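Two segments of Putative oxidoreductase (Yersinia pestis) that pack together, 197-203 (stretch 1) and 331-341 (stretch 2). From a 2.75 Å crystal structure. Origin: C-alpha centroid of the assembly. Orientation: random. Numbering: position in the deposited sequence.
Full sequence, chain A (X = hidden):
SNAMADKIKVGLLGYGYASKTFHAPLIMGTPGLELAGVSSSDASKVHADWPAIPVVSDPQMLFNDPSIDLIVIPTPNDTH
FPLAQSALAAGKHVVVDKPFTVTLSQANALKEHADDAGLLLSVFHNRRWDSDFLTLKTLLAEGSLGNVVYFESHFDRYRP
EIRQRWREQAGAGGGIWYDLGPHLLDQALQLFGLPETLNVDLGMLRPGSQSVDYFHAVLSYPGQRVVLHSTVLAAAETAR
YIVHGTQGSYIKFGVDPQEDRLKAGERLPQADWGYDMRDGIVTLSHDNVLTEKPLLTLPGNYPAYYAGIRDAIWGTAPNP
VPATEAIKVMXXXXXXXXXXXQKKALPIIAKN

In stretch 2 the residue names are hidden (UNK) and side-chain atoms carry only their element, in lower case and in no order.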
# COMPACT_ATOMS: atom_id res chain seq x y z
N THR A 197 17.08 14.66 1.27
CA THR A 197 16.94 14.78 -0.17
C THR A 197 16.42 13.50 -0.81
O THR A 197 16.67 12.41 -0.31
CB THR A 197 18.28 15.13 -0.83
OG1 THR A 197 19.18 14.03 -0.67
CG2 THR A 197 18.87 16.37 -0.21
N LEU A 198 15.71 13.65 -1.92
CA LEU A 198 15.26 12.52 -2.72
C LEU A 198 15.85 12.62 -4.13
O LEU A 198 15.65 13.63 -4.80
CB LEU A 198 13.74 12.49 -2.81
CG LEU A 198 13.16 11.53 -3.84
CD1 LEU A 198 13.35 10.10 -3.39
CD2 LEU A 198 11.70 11.82 -4.08
N ASN A 199 16.57 11.59 -4.56
CA ASN A 199 17.14 11.57 -5.91
C ASN A 199 16.62 10.38 -6.71
O ASN A 199 16.92 9.23 -6.39
CB ASN A 199 18.66 11.51 -5.85
CG ASN A 199 19.30 11.77 -7.20
OD1 ASN A 199 18.62 12.08 -8.18
ND2 ASN A 199 20.62 11.67 -7.25
N VAL A 200 15.85 10.65 -7.75
CA VAL A 200 15.22 9.57 -8.50
C VAL A 200 15.66 9.49 -9.94
O VAL A 200 15.77 10.50 -10.64
CB VAL A 200 13.69 9.67 -8.45
CG1 VAL A 200 13.06 8.62 -9.36
CG2 VAL A 200 13.20 9.50 -7.01
N ASP A 201 15.93 8.27 -10.39
CA ASP A 201 16.32 8.03 -11.77
C ASP A 201 15.28 7.13 -12.42
O ASP A 201 15.25 5.93 -12.15
CB ASP A 201 17.70 7.38 -11.83
CG ASP A 201 18.05 6.86 -13.22
OD1 ASP A 201 18.69 5.78 -13.30
OD2 ASP A 201 17.69 7.52 -14.22
N LEU A 202 14.42 7.71 -13.26
CA LEU A 202 13.41 6.94 -13.96
C LEU A 202 13.97 6.42 -15.28
O LEU A 202 14.87 7.02 -15.85
CB LEU A 202 12.16 7.79 -14.20
CG LEU A 202 11.46 8.29 -12.93
CD1 LEU A 202 10.19 9.05 -13.28
CD2 LEU A 202 11.16 7.14 -11.97
N GLY A 203 13.45 5.29 -15.75
CA GLY A 203 13.97 4.71 -16.98
C GLY A 203 12.98 3.89 -17.78
O GLY A 203 11.95 3.46 -17.28
N UNK A 331 3.55 13.50 -2.18
CA UNK A 331 4.48 14.61 -2.39
C UNK A 331 5.82 14.11 -2.90
O UNK A 331 6.42 14.71 -3.79
o UNK A 331 4.93 17.10 1.06
o UNK A 331 2.76 17.19 1.37
c UNK A 331 3.75 16.89 0.68
c UNK A 331 3.53 16.25 -0.67
c UNK A 331 4.70 15.38 -1.09
N UNK A 332 6.29 13.01 -2.32
CA UNK A 332 7.55 12.41 -2.73
C UNK A 332 7.46 11.80 -4.12
O UNK A 332 8.45 11.76 -4.86
c UNK A 332 9.07 10.82 0.44
c UNK A 332 8.36 11.89 -0.35
c UNK A 332 9.23 13.13 -0.47
c UNK A 332 8.00 11.36 -1.73
N UNK A 333 6.27 11.31 -4.48
CA UNK A 333 6.07 10.78 -5.82
C UNK A 333 6.30 11.90 -6.83
O UNK A 333 7.02 11.72 -7.80
c UNK A 333 4.67 10.17 -6.00
c UNK A 333 5.31 7.71 -5.77
c UNK A 333 4.42 9.82 -7.45
c UNK A 333 4.55 8.89 -5.18
N UNK A 334 5.72 13.06 -6.57
CA UNK A 334 5.92 14.20 -7.46
C UNK A 334 7.37 14.66 -7.43
O UNK A 334 7.96 14.97 -8.47
c UNK A 334 3.54 15.14 -7.50
c UNK A 334 2.76 16.45 -7.62
c UNK A 334 4.99 15.35 -7.10
o UNK A 334 3.36 17.53 -7.39
o UNK A 334 1.56 16.40 -7.95
N UNK A 335 7.95 14.70 -6.23
CA UNK A 335 9.33 15.15 -6.08
C UNK A 335 10.27 14.23 -6.85
O UNK A 335 11.31 14.67 -7.36
c UNK A 335 11.23 16.14 -2.78
c UNK A 335 10.97 16.08 -4.28
c UNK A 335 9.73 15.23 -4.61
c UNK A 335 10.83 17.49 -4.86
N UNK A 336 9.91 12.95 -6.95
CA UNK A 336 10.69 11.99 -7.73
C UNK A 336 10.71 12.38 -9.19
O UNK A 336 11.77 12.38 -9.82
N UNK A 337 9.54 12.73 -9.72
CA UNK A 337 9.39 13.20 -11.09
C UNK A 337 10.25 14.43 -11.34
O UNK A 337 10.97 14.51 -12.33
c UNK A 337 7.22 11.26 -12.19
c UNK A 337 7.01 12.37 -11.20
c UNK A 337 7.83 14.09 -12.86
c UNK A 337 7.94 13.57 -11.42
N UNK A 338 10.15 15.41 -10.44
CA UNK A 338 10.93 16.64 -10.58
C UNK A 338 12.41 16.31 -10.54
O UNK A 338 13.17 16.72 -11.41
c UNK A 338 10.58 17.61 -9.47
N UNK A 339 12.81 15.55 -9.52
CA UNK A 339 14.21 15.16 -9.35
C UNK A 339 14.74 14.49 -10.60
O UNK A 339 15.88 14.73 -11.01
o UNK A 339 15.53 13.40 -8.29
c UNK A 339 14.37 14.21 -8.16
N UNK A 340 13.92 13.65 -11.21
CA UNK A 340 14.32 12.96 -12.42
C UNK A 340 14.48 13.94 -13.57
O UNK A 340 15.41 13.84 -14.37
c UNK A 340 13.32 11.88 -12.80
c UNK A 340 13.68 11.19 -14.09
o UNK A 340 14.68 10.43 -14.10
o UNK A 340 12.99 11.41 -15.10
N UNK A 341 13.56 14.90 -13.65
CA UNK A 341 13.62 15.90 -14.71
C UNK A 341 14.90 16.72 -14.62
O UNK A 341 15.49 17.07 -15.65
o UNK A 341 8.76 16.68 -14.90
c UNK A 341 11.09 16.14 -14.92
c UNK A 341 9.90 16.98 -14.53
n UNK A 341 10.15 18.05 -13.79
c UNK A 341 12.40 16.83 -14.63

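Stretch 2 is helical throughout and crosses the strand 197-203 at 70°, with the axes 6.5 Å apart at closest approach. Position 331 carries three carbons in a row, the last bearing two oxygens, and reaches nothing on the strand; the carboxylate on a two-carbon linker identifies E331. At 332 there are four carbons, forked at the second. The backbone makes the closer contact here, the O of 332 lying 3.3 Å from L198 CD2, whereas the CB of 332 is 4.4 Å from that same methyl; this is L332. Position 333 also has four carbons, but the fork is at the first and one arm is two carbons long, and the side chain points away from the strand: I333. Three carbons ending in two oxygens recur at 334, again directed away and without contact, giving E334.

Position 335 points toward the strand with four carbons forked at the second, and its CB packs 4.0 Å from L198 CD2. This is L335. No side-chain atom follows the backbone at 336. The CA atoms of the two stretches come nearest here, the CA of 336 lying 5.2 Å from V200 CA, and the backbone O of 336 is 3.6 Å from V200 CB. A CB in the ideal position would lie 3.3 Å from V200 CG2, a tight fit. The residue is G336.

Position 337 has four carbons, forked at the first, with one two-carbon arm. Its CA-to-CB bond points away, yet the end of the two-carbon arm comes nearer and meets L202 CD1 at 3.9 Å; this is I337. A single carbon at 338, out of reach of the strand, defines A338. At 339 one carbon carries one oxygen, which accepts a hydrogen bond from V200 N at 2.8 Å, nearly linear at 171°; this is S339. Position 340 has two carbons, the second with two oxygens. One carboxylate oxygen accepts a hydrogen bond from L202 N at 2.9 Å, and the CA of 340 approaches V200 O at 3.4 Å in a CA-H...O contact: D340. The chain at 341 has three carbons, the last bearing one oxygen and one nitrogen; this is Q341, directed away.

L198, V200 and L202 point toward the helix, alternating with N199 and D201, which point away. The leucines pack against apolar helix residues, while V200 lies over G336, where the absent side chain permits close approach. S339 and D340, consecutive in the helix, accept hydrogen bonds from the amide nitrogens of V200 and L202.

Stretch 2 331-341: ELIELGIASDQ
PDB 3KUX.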